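Local coordinates for protein ectonucleotide pyrophosphatase/phosphodiesterase family member 5 (Mus musculus, PDB 5VEO) that probably hydrolyses phosphodiester or pyrophosphate bonds of nucleotides with zinc, as a restricted-specificity ectoenzyme of the nucleotide pyrophosphatase/phosphodiesterase family, at residues E105-P108 with I109-N113; H199-G202 with Y203-M207; D297-Q300 with P301-V305. The protein carries 1 engineered substitution. One frame throughout, in Å; residues are numbered along the deposited sequence.

All three contacts are local, each within one unbroken run of chain. Contacts 1 and 3 are buried; contact 2 is partly buried, one side of its helix turned to the core and another to solvent. Contact 1 opens helix 109-115 and contact 2 lies within helix 190-210; both helices touch strand 168-173 of the mixed sheet, whereas contact 3 leads into the separate four-stranded antiparallel sheet. Their chemistry differs: a proline-indole CH-pi contact and a water bridge at a helix start in 105-113, a ladder of helical hydrogen bonds in 199-207, and apolar contacts with no hydrogen bond between 297-300 and 301-305. A long, weak ion pair between E105 and R298 links contacts 1 and 3.

Contact 1 of 3, residues E105-P108 with I109-N113; sequences EATP and IWITN
A water joins the backbone of T107 to the side chain of T112: it donates to T107 O at 2.8 Å and lies 2.7 Å from T112 OG1. The direct hydrogen bond between the loop and helix 109-115 runs from I111 N to P108 O at 3.0 Å. It is bent, with an N-H...O angle of 138°, and the donor stands well above the carbonyl plane. P108 is the N-cap residue, and its ring lies over one face of the W110 indole in a CH-pi contact, with P108 CB 3.6 Å from the centroid of the six-membered ring, nearly on its normal. Beside it P108 CG reaches W110 CE2 at 3.5 Å. The indole is folded back over the proline because W110 CG sits between the backbone N and the carbonyl carbon (chi1 52°). T107 CG2 packs on I111 CB at 3.8 Å, the two side chains crossing at about a right angle. Beyond the turn, P108 also meets Y63 and V66 of helix 58-67, and W110 meets P137. A serine in place of W110 would probably leave the proline ring without its aromatic cover and open a gap beside P137. The helix start thus combines a CH-pi contact and methyl packing with one bent backbone bond from loop to helix and a water that ties the T107 carbonyl to T112.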
# COMPACT_ATOMS: atom_id res chain seq x y z
N GLU A 105 5.83 11.69 11.37
CA GLU A 105 7.25 11.43 11.20
C GLU A 105 7.71 11.65 9.77
O GLU A 105 8.91 11.63 9.51
CB GLU A 105 7.59 10.01 11.69
CG GLU A 105 7.18 9.86 13.14
CD GLU A 105 7.42 8.50 13.75
OE1 GLU A 105 7.15 8.38 14.96
OE2 GLU A 105 7.88 7.58 13.06
N ALA A 106 6.77 11.87 8.85
CA ALA A 106 7.09 12.18 7.46
C ALA A 106 6.11 13.24 6.98
O ALA A 106 5.21 13.66 7.70
CB ALA A 106 7.01 10.93 6.58
N THR A 107 6.31 13.66 5.73
CA THR A 107 5.46 14.65 5.08
C THR A 107 5.04 14.12 3.72
O THR A 107 5.90 13.97 2.83
CB THR A 107 6.19 15.98 4.93
OG1 THR A 107 6.49 16.50 6.24
CG2 THR A 107 5.34 16.99 4.16
N PRO A 108 3.75 13.84 3.49
CA PRO A 108 3.33 13.32 2.19
C PRO A 108 3.42 14.38 1.10
O PRO A 108 3.36 15.59 1.35
CB PRO A 108 1.88 12.89 2.42
CG PRO A 108 1.41 13.81 3.53
CD PRO A 108 2.61 13.98 4.42
N ILE A 109 3.54 13.89 -0.14
CA ILE A 109 3.86 14.75 -1.26
C ILE A 109 2.80 15.83 -1.51
O ILE A 109 3.11 16.89 -2.05
CB ILE A 109 4.10 13.89 -2.51
CG1 ILE A 109 4.75 14.76 -3.60
CG2 ILE A 109 2.82 13.23 -3.00
CD1 ILE A 109 5.15 13.99 -4.83
N TRP A 110 1.54 15.60 -1.14
CA TRP A 110 0.56 16.65 -1.41
C TRP A 110 0.87 17.93 -0.61
O TRP A 110 0.61 19.04 -1.10
CB TRP A 110 -0.87 16.17 -1.14
CG TRP A 110 -1.18 15.53 0.16
CD1 TRP A 110 -1.50 16.16 1.33
CD2 TRP A 110 -1.29 14.12 0.42
NE1 TRP A 110 -1.79 15.23 2.31
CE2 TRP A 110 -1.65 13.97 1.79
CE3 TRP A 110 -1.09 12.98 -0.34
CZ2 TRP A 110 -1.84 12.73 2.37
CZ3 TRP A 110 -1.27 11.74 0.25
CH2 TRP A 110 -1.64 11.62 1.58
N ILE A 111 1.45 17.79 0.58
CA ILE A 111 1.83 18.98 1.35
C ILE A 111 2.98 19.71 0.66
O ILE A 111 2.94 20.93 0.51
CB ILE A 111 2.19 18.59 2.79
CG1 ILE A 111 0.93 18.04 3.47
CG2 ILE A 111 2.77 19.77 3.58
CD1 ILE A 111 1.13 17.65 4.91
N THR A 112 3.99 18.97 0.22
CA THR A 112 5.11 19.57 -0.50
C THR A 112 4.64 20.27 -1.77
O THR A 112 5.04 21.40 -2.07
CB THR A 112 6.15 18.50 -0.81
OG1 THR A 112 6.61 17.93 0.42
CG2 THR A 112 7.34 19.05 -1.58
N ASN A 113 3.74 19.61 -2.51
CA ASN A 113 3.15 20.19 -3.71
C ASN A 113 2.45 21.51 -3.40
O ASN A 113 2.56 22.48 -4.16
CB ASN A 113 2.16 19.19 -4.29
CG ASN A 113 1.66 19.56 -5.65
OD1 ASN A 113 2.43 19.88 -6.56
ND2 ASN A 113 0.35 19.47 -5.82
O HOH W 1 6.79 15.26 0.47

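Contact 2 of 3, residues H199-G202 with Y203-M207; sequences HKLG and YLIKM
Y203 N donates to H199 O at 2.9 Å, the first of four successive backbone bonds that reach one turn back along helix 190-210. L204 N follows with K200 O at 3.0 Å, I205 N with L201 O at 2.9 Å and K206 N with G202 O at 2.9 Å. The first is the most bent, with an N-H...O angle of 152°; the other three are straighter, up to 166° at K206. Thus the carbonyls of all four residues 199-202 are satisfied within the helix, and the ladder continues from M207 N to Y203 O. Side-chain carbons of the next turn pass close to these carbonyls: I205 CG1 comes to 3.2 Å from L201 O, and Y203 CB to 3.3 Å from K200 O. This is a regular alpha-helix flanking the mixed sheet of an alkaline phosphatase-like fold. Its inward ridge is apolar. L201 and I205, four residues apart, meet through L201 CG and I205 CD1 at 4.2 Å, while L201 CD1 and L204 CD2 make a looser contact. The extended first torsions of L201 and L204, CG anti to the backbone N in both, carry the leucine ends toward strand 218-222, where they meet V221 and L219. L201 and I205 also meet I40 of helix 35-42, and L204 packs on V153 of helix 149-160. On the partly exposed side M207 CG lies over one face of the Y203 ring, 3.7 Å from its plane and nearer its edge than its centre. The ammonium of K200 is satisfied one turn earlier on the same helix, where K200 NZ forms a salt bridge with D196 OD2.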
# COMPACT_ATOMS: atom_id res chain seq x y z
N HIS A 199 -12.52 -3.02 -16.47
CA HIS A 199 -13.62 -2.21 -16.96
C HIS A 199 -13.62 -0.82 -16.31
O HIS A 199 -13.82 0.18 -16.99
CB HIS A 199 -14.94 -2.93 -16.70
CG HIS A 199 -16.11 -2.32 -17.41
ND1 HIS A 199 -17.08 -1.59 -16.76
CD2 HIS A 199 -16.45 -2.34 -18.72
CE1 HIS A 199 -17.98 -1.18 -17.65
NE2 HIS A 199 -17.62 -1.63 -18.84
N LYS A 200 -13.37 -0.76 -15.00
CA LYS A 200 -13.31 0.53 -14.30
C LYS A 200 -12.15 1.38 -14.80
O LYS A 200 -12.28 2.59 -14.96
CB LYS A 200 -13.21 0.31 -12.80
CG LYS A 200 -14.55 -0.11 -12.22
CD LYS A 200 -14.45 -0.39 -10.76
CE LYS A 200 -15.83 -0.40 -10.13
NZ LYS A 200 -16.76 -1.36 -10.75
N LEU A 201 -11.00 0.75 -15.06
CA LEU A 201 -9.91 1.49 -15.66
C LEU A 201 -10.33 2.06 -17.01
O LEU A 201 -10.02 3.21 -17.34
CB LEU A 201 -8.68 0.59 -15.80
CG LEU A 201 -7.44 1.21 -16.44
CD1 LEU A 201 -6.98 2.48 -15.70
CD2 LEU A 201 -6.33 0.18 -16.57
N GLY A 202 -11.06 1.27 -17.80
CA GLY A 202 -11.59 1.76 -19.06
C GLY A 202 -12.51 2.96 -18.90
O GLY A 202 -12.47 3.91 -19.68
N TYR A 203 -13.35 2.93 -17.86
CA TYR A 203 -14.20 4.07 -17.54
C TYR A 203 -13.37 5.32 -17.25
O TYR A 203 -13.67 6.42 -17.74
CB TYR A 203 -15.08 3.71 -16.34
CG TYR A 203 -16.02 4.81 -15.94
CD1 TYR A 203 -17.27 4.93 -16.53
CD2 TYR A 203 -15.66 5.74 -14.98
CE1 TYR A 203 -18.14 5.92 -16.16
CE2 TYR A 203 -16.54 6.76 -14.60
CZ TYR A 203 -17.77 6.84 -15.20
OH TYR A 203 -18.65 7.84 -14.85
N LEU A 204 -12.32 5.17 -16.44
CA LEU A 204 -11.44 6.29 -16.14
C LEU A 204 -10.80 6.84 -17.41
O LEU A 204 -10.75 8.06 -17.62
CB LEU A 204 -10.37 5.85 -15.13
CG LEU A 204 -9.28 6.88 -14.83
CD1 LEU A 204 -9.86 8.19 -14.27
CD2 LEU A 204 -8.25 6.29 -13.89
N ILE A 205 -10.30 5.96 -18.26
CA ILE A 205 -9.69 6.39 -19.51
C ILE A 205 -10.70 7.19 -20.33
O ILE A 205 -10.39 8.26 -20.85
CB ILE A 205 -9.17 5.18 -20.30
CG1 ILE A 205 -8.03 4.52 -19.54
CG2 ILE A 205 -8.73 5.61 -21.71
CD1 ILE A 205 -7.65 3.18 -20.13
N LYS A 206 -11.91 6.65 -20.48
CA LYS A 206 -12.95 7.32 -21.25
C LYS A 206 -13.24 8.71 -20.69
O LYS A 206 -13.39 9.68 -21.44
CB LYS A 206 -14.22 6.46 -21.25
CG LYS A 206 -15.38 6.97 -22.07
CD LYS A 206 -16.61 6.02 -21.95
CE LYS A 206 -17.41 6.25 -20.65
NZ LYS A 206 -18.70 5.47 -20.50
N MET A 207 -13.31 8.83 -19.36
CA MET A 207 -13.61 10.12 -18.76
C MET A 207 -12.44 11.10 -18.89
O MET A 207 -12.67 12.31 -19.05
CB MET A 207 -14.00 9.94 -17.30
CG MET A 207 -15.29 9.21 -17.14
SD MET A 207 -16.63 10.19 -17.84
CE MET A 207 -17.79 8.94 -18.31

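Contact 3 of 3, residues D297-Q300 with P301-V305; sequences DRVQ and PIVAV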
# COMPACT_ATOMS: atom_id res chain seq x y z
N ASP A 297 9.99 3.06 17.26
CA ASP A 297 9.41 2.59 18.51
C ASP A 297 8.03 1.96 18.33
O ASP A 297 7.51 1.36 19.28
CB ASP A 297 9.34 3.75 19.52
CG ASP A 297 10.72 4.29 19.90
OD1 ASP A 297 11.72 3.53 19.85
OD2 ASP A 297 10.80 5.49 20.26
N ARG A 298 7.43 2.05 17.15
CA ARG A 298 6.19 1.34 16.86
C ARG A 298 6.42 -0.09 16.39
O ARG A 298 5.44 -0.82 16.16
CB ARG A 298 5.38 2.10 15.81
CG ARG A 298 4.93 3.44 16.33
CD ARG A 298 4.55 4.37 15.22
NE ARG A 298 4.27 5.68 15.78
CZ ARG A 298 4.03 6.77 15.07
NH1 ARG A 298 4.02 6.73 13.75
NH2 ARG A 298 3.81 7.91 15.71
N VAL A 299 7.67 -0.52 16.25
CA VAL A 299 7.96 -1.93 16.03
C VAL A 299 8.03 -2.60 17.40
O VAL A 299 8.80 -2.19 18.28
CB VAL A 299 9.26 -2.10 15.24
CG1 VAL A 299 9.58 -3.58 15.03
CG2 VAL A 299 9.15 -1.37 13.91
N GLN A 300 7.19 -3.61 17.59
CA GLN A 300 7.03 -4.22 18.90
C GLN A 300 8.24 -5.07 19.27
O GLN A 300 9.06 -5.41 18.41
CB GLN A 300 5.76 -5.05 18.94
CG GLN A 300 4.48 -4.22 18.78
CD GLN A 300 4.38 -3.13 19.82
OE1 GLN A 300 4.68 -3.36 21.00
NE2 GLN A 300 3.99 -1.93 19.39
N PRO A 301 8.38 -5.43 20.56
CA PRO A 301 9.60 -6.13 20.99
C PRO A 301 9.81 -7.48 20.33
O PRO A 301 10.95 -7.94 20.22
CB PRO A 301 9.40 -6.28 22.50
CG PRO A 301 8.50 -5.18 22.88
CD PRO A 301 7.56 -5.00 21.70
N ILE A 302 8.73 -8.16 19.95
CA ILE A 302 8.79 -9.43 19.25
C ILE A 302 7.93 -9.30 18.01
O ILE A 302 6.79 -8.83 18.09
CB ILE A 302 8.31 -10.60 20.13
CG1 ILE A 302 9.26 -10.82 21.30
CG2 ILE A 302 8.19 -11.89 19.31
CD1 ILE A 302 8.82 -11.87 22.31
N VAL A 303 8.47 -9.73 16.89
CA VAL A 303 7.75 -9.72 15.62
C VAL A 303 7.91 -11.11 15.04
O VAL A 303 9.04 -11.57 14.82
CB VAL A 303 8.29 -8.65 14.65
CG1 VAL A 303 7.62 -8.76 13.28
CG2 VAL A 303 8.05 -7.27 15.21
N ALA A 304 6.78 -11.81 14.84
CA ALA A 304 6.78 -13.19 14.39
C ALA A 304 6.14 -13.23 13.01
O ALA A 304 4.98 -12.84 12.85
CB ALA A 304 6.03 -14.08 15.37
N VAL A 305 6.90 -13.70 12.03
CA VAL A 305 6.53 -13.59 10.62
C VAL A 305 6.19 -14.97 10.09
O VAL A 305 7.03 -15.89 10.12
CB VAL A 305 7.67 -12.97 9.79
CG1 VAL A 305 7.25 -12.90 8.33
CG2 VAL A 305 8.08 -11.61 10.34
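This is a buried, mainly apolar turn where the loop after strand 279-283 enters strand 302-306 of the antiparallel sheet. V299 and V303 bring methyl groups together across the bend, V299 CG1 lying 4.0 Å from V303 CG2, with the side chains crossing at about a right angle. I287, earlier in the same loop, touches both. V303 CG2 also lies near Q300 O, at 3.8 Å. The Q300 side chain lies alongside the P301 ring, both directed to the same side. The Q300 chain bends at chi2 (-56°), which brings its amide back beside the proline ring, with Q300 OE1 3.4 Å from P301 CD. On the sheet side Q300 packs against A257 and L259 of strand 255-260, while P301 meets L259 and F265. No hydrogen bond joins the two segments: the approach of I302 N to Q300 O, 3.2 Å, is too poorly angled. The strand backbone is paired with its neighbours instead, I302 with I258 and V303 with Y282. With no N-H on P301 and no hydrogen bond between the two segments, the junction is packed through carbon, and the polar bonding of the strand comes from strands 255-260 and 279-283 on its two flanks.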